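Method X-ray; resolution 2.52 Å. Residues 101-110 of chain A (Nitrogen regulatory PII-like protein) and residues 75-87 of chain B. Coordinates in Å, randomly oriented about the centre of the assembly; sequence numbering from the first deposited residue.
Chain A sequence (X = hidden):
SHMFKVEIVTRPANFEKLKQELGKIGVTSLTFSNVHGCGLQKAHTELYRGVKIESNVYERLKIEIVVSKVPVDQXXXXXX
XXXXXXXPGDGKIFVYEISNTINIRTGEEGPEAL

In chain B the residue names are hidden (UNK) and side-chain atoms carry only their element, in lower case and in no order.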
# COMPACT_ATOMS: atom_id res chain seq x y z
N THR A 101 -14.16 -4.74 -3.66
CA THR A 101 -13.24 -5.51 -4.47
C THR A 101 -13.91 -5.88 -5.78
O THR A 101 -15.11 -6.11 -5.83
CB THR A 101 -12.81 -6.80 -3.77
OG1 THR A 101 -12.32 -6.50 -2.46
CG2 THR A 101 -11.72 -7.51 -4.58
N ILE A 102 -13.13 -5.93 -6.84
CA ILE A 102 -13.66 -6.23 -8.15
C ILE A 102 -12.74 -7.22 -8.82
O ILE A 102 -11.55 -6.95 -8.99
CB ILE A 102 -13.78 -4.97 -9.01
CG1 ILE A 102 -14.80 -4.02 -8.40
CG2 ILE A 102 -14.16 -5.33 -10.44
CD1 ILE A 102 -14.92 -2.71 -9.13
N ASN A 103 -13.29 -8.37 -9.18
CA ASN A 103 -12.55 -9.33 -9.97
C ASN A 103 -12.63 -8.91 -11.42
O ASN A 103 -13.71 -8.77 -11.98
CB ASN A 103 -13.14 -10.73 -9.81
CG ASN A 103 -12.25 -11.79 -10.40
OD1 ASN A 103 -11.82 -11.69 -11.55
ND2 ASN A 103 -11.94 -12.79 -9.60
N ILE A 104 -11.47 -8.72 -12.03
CA ILE A 104 -11.43 -8.13 -13.36
C ILE A 104 -11.93 -9.09 -14.43
O ILE A 104 -12.65 -8.68 -15.34
CB ILE A 104 -10.03 -7.60 -13.68
CG1 ILE A 104 -9.75 -6.36 -12.82
CG2 ILE A 104 -9.92 -7.25 -15.15
CD1 ILE A 104 -8.34 -5.86 -12.90
N ARG A 105 -11.58 -10.37 -14.32
CA ARG A 105 -11.99 -11.36 -15.32
C ARG A 105 -13.49 -11.67 -15.31
O ARG A 105 -14.11 -11.78 -16.36
CB ARG A 105 -11.20 -12.65 -15.16
CG ARG A 105 -12.06 -13.91 -15.21
CD ARG A 105 -11.21 -15.16 -15.09
NE ARG A 105 -10.27 -15.10 -13.97
CZ ARG A 105 -9.08 -14.51 -14.03
NH1 ARG A 105 -8.69 -13.92 -15.15
NH2 ARG A 105 -8.28 -14.50 -12.96
N THR A 106 -14.08 -11.81 -14.12
CA THR A 106 -15.47 -12.21 -13.99
C THR A 106 -16.41 -11.02 -13.89
O THR A 106 -17.55 -11.06 -14.35
CB THR A 106 -15.70 -13.14 -12.77
OG1 THR A 106 -15.78 -12.36 -11.57
CG2 THR A 106 -14.57 -14.15 -12.64
N GLY A 107 -15.92 -9.95 -13.27
CA GLY A 107 -16.70 -8.73 -13.12
C GLY A 107 -17.51 -8.68 -11.84
O GLY A 107 -18.38 -7.82 -11.68
N GLU A 108 -17.24 -9.60 -10.92
CA GLU A 108 -17.98 -9.64 -9.66
C GLU A 108 -17.43 -8.65 -8.65
O GLU A 108 -16.24 -8.34 -8.65
CB GLU A 108 -17.91 -11.04 -9.04
CG GLU A 108 -18.29 -12.15 -9.98
CD GLU A 108 -18.13 -13.50 -9.32
OE1 GLU A 108 -17.00 -14.04 -9.34
OE2 GLU A 108 -19.14 -14.01 -8.78
N GLU A 109 -18.32 -8.19 -7.77
CA GLU A 109 -17.95 -7.24 -6.73
C GLU A 109 -18.30 -7.79 -5.34
O GLU A 109 -19.17 -8.65 -5.20
CB GLU A 109 -18.64 -5.90 -6.98
CG GLU A 109 -18.41 -5.37 -8.39
CD GLU A 109 -18.77 -3.90 -8.56
OE1 GLU A 109 -19.38 -3.32 -7.62
OE2 GLU A 109 -18.44 -3.32 -9.62
N GLY A 110 -17.60 -7.30 -4.32
CA GLY A 110 -17.79 -7.79 -2.96
C GLY A 110 -17.05 -9.09 -2.70
O GLY A 110 -16.22 -9.50 -3.52
N UNK B 75 -13.71 5.11 -12.59
CA UNK B 75 -12.34 4.56 -12.60
C UNK B 75 -12.35 3.04 -12.66
O UNK B 75 -11.61 2.44 -13.44
c UNK B 75 -11.32 6.46 -11.27
c UNK B 75 -11.51 4.95 -11.36
c UNK B 75 -10.17 4.24 -11.40
N UNK B 76 -13.16 2.42 -11.81
CA UNK B 76 -13.16 0.97 -11.74
C UNK B 76 -13.77 0.35 -12.98
O UNK B 76 -13.29 -0.68 -13.46
c UNK B 76 -13.34 1.16 -9.25
o UNK B 76 -15.28 0.71 -10.60
c UNK B 76 -13.88 0.46 -10.48
N UNK B 77 -14.81 0.97 -13.52
CA UNK B 77 -15.47 0.43 -14.72
C UNK B 77 -14.54 0.47 -15.92
O UNK B 77 -14.48 -0.47 -16.71
c UNK B 77 -18.07 -0.71 -16.05
c UNK B 77 -17.48 0.68 -16.26
o UNK B 77 -18.24 -1.13 -14.88
c UNK B 77 -16.75 1.20 -15.03
o UNK B 77 -18.36 -1.40 -17.05
N UNK B 78 -13.80 1.57 -16.04
CA UNK B 78 -12.85 1.73 -17.12
C UNK B 78 -11.73 0.72 -16.98
O UNK B 78 -11.27 0.16 -17.97
c UNK B 78 -12.25 3.14 -17.10
c UNK B 78 -11.36 3.38 -18.32
o UNK B 78 -13.31 4.10 -17.10
N UNK B 79 -11.28 0.51 -15.75
CA UNK B 79 -10.23 -0.46 -15.48
C UNK B 79 -10.65 -1.87 -15.89
O UNK B 79 -9.85 -2.63 -16.44
c UNK B 79 -9.85 -0.42 -14.01
N UNK B 80 -11.91 -2.22 -15.64
CA UNK B 80 -12.43 -3.53 -16.02
C UNK B 80 -12.38 -3.73 -17.53
O UNK B 80 -11.73 -4.65 -18.02
c UNK B 80 -16.36 -4.54 -13.87
c UNK B 80 -13.86 -3.72 -15.53
n UNK B 80 -17.66 -4.34 -13.15
c UNK B 80 -14.00 -3.69 -14.03
c UNK B 80 -15.42 -3.38 -13.60
N UNK B 81 -13.06 -2.86 -18.27
CA UNK B 81 -13.09 -2.94 -19.72
C UNK B 81 -11.71 -3.17 -20.29
O UNK B 81 -11.47 -4.12 -21.03
c UNK B 81 -13.81 1.55 -21.73
c UNK B 81 -15.41 -0.08 -20.80
c UNK B 81 -13.61 -1.64 -20.32
c UNK B 81 -15.08 -1.42 -20.19
n UNK B 81 -14.36 0.34 -21.73
n UNK B 81 -14.21 2.45 -20.85
n UNK B 81 -12.86 1.85 -22.61
N UNK B 82 -10.79 -2.28 -19.94
CA UNK B 82 -9.49 -2.23 -20.58
C UNK B 82 -8.63 -3.45 -20.28
O UNK B 82 -7.89 -3.92 -21.15
c UNK B 82 -8.71 -0.97 -20.15
c UNK B 82 -9.49 0.28 -20.52
c UNK B 82 -7.34 -0.95 -20.79
N UNK B 83 -8.74 -3.96 -19.06
CA UNK B 83 -7.83 -5.01 -18.57
C UNK B 83 -8.43 -6.42 -18.66
O UNK B 83 -7.73 -7.41 -18.43
c UNK B 83 -5.33 -3.37 -17.65
c UNK B 83 -6.48 -3.04 -15.45
c UNK B 83 -6.67 -3.36 -16.93
c UNK B 83 -7.39 -4.70 -17.13
N UNK B 84 -9.71 -6.49 -19.00
CA UNK B 84 -10.40 -7.77 -19.17
C UNK B 84 -9.91 -8.53 -20.39
O UNK B 84 -9.88 -7.98 -21.50
n UNK B 84 -15.40 -8.02 -19.04
c UNK B 84 -14.51 -8.66 -18.04
c UNK B 84 -12.71 -8.68 -19.81
c UNK B 84 -11.91 -7.51 -19.29
c UNK B 84 -13.40 -9.47 -18.70
N UNK B 85 -9.51 -9.79 -20.20
CA UNK B 85 -9.15 -10.66 -21.31
C UNK B 85 -9.72 -12.06 -21.12
O UNK B 85 -9.46 -12.95 -21.93
o UNK B 85 -7.07 -11.71 -20.59
c UNK B 85 -7.63 -10.77 -21.52
c UNK B 85 -6.95 -9.41 -21.37
N UNK B 86 -10.46 -12.25 -20.03
CA UNK B 86 -11.10 -13.53 -19.75
C UNK B 86 -10.16 -14.59 -19.21
O UNK B 86 -10.54 -15.38 -18.35
N UNK B 87 -8.94 -14.61 -19.73
CA UNK B 87 -7.95 -15.58 -19.28
C UNK B 87 -7.57 -15.28 -17.84
O UNK B 87 -7.47 -14.11 -17.46
c UNK B 87 -6.71 -15.52 -20.18
o UNK B 87 -6.92 -14.67 -21.30

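Position 75 of chain B lies in a helix that begins earlier in the chain. Its side chain is three carbons, one carrying the other two, and it stays out of reach of chain A: B:Val75. Position 76 has one carbon carrying an oxygen and a carbon, and points toward chain A, where its CB lies 3.6 Å from A:Ile102 CD1. Branching at CB with one oxygen identifies B:Thr76.

Position 77 has three carbons, the third carrying two oxygens. This carboxylate, exposed and without contact to chain A, makes the residue B:Glu77. At position 78 one carbon again carries an oxygen and a carbon, on a buried part of the helix out of reach of chain A; it is B:Thr78. Position 79 has a single carbon, its CB 5.8 Å from A:Ile104 CD1 and too far for contact, which gives B:Ala79.

Position 80 has four carbons in a row ending in nitrogen. The chain leaves the helix sideways, but its end comes nearer to chain A: the third carbon packs on A:Ile102 CG2, and the nitrogen approaches A:Gly107 and A:Glu109. An unbranched chain with a terminal amine is B:Lys80. Its CD lies 3.9 Å from A:Ile102 CG2, and its NZ forms a long salt bridge of 3.8 Å with A:Glu109 OE2. Within chain B, NZ makes another long salt bridge, to B:Glu77 OE1 at 3.7 Å, so the amine serves two carboxylates.

At position 81 three carbons lead to a guanidinium, one nitrogen and a carbon bearing two more. The CA-to-CB bond points away from chain A, which the side chain does not touch: B:Arg81. Position 82, three carbons forked at the first, is buried without touching chain A and is B:Val82. Position 83 has four carbons forked at the second; its CB lies 4.1 Å from A:Ile104 CG2, an apolar contact. It is B:Leu83.

Position 84, the first residue to leave helical backbone angles, has four carbons in a row and a terminal nitrogen, with its third and fourth carbons against the carbonyls of A:Arg105 and A:Ile104. It is B:Lys84, whose CE lies 3.3 Å from A:Ile104 O and whose CD lies 3.4 Å from A:Arg105 O. Position 85 has one carbon carrying an oxygen and a carbon, directed away from chain A: B:Thr85. Position 86 has no side-chain atoms; its O lies 3.3 Å from A:Arg105 CD, and its positive phi of 77° favours the assignment B:Gly86. Position 87 has one carbon then one oxygen. Its CA-to-CB bond points away from chain A, while its backbone O lies 2.6 Å from A:Arg105 NH1, near the guanidinium plane; it is B:Ser87.

The contact works mainly by packing, burying 524 Å² over both sides. A:Ile102 and A:Ile104 rest against the helix, while the aliphatic parts of both lysines extend the covered surface. Beyond the helix, A:Arg105 reaches the following loop, but its angle to B:Ser87 O is too poor for a hydrogen bond. No hydrogen bond crosses between the stretches, leaving the long B:Lys80–A:Glu109 salt bridge as the charged link.

Chain B, residues 75-87: VTETAKRVLKTGS
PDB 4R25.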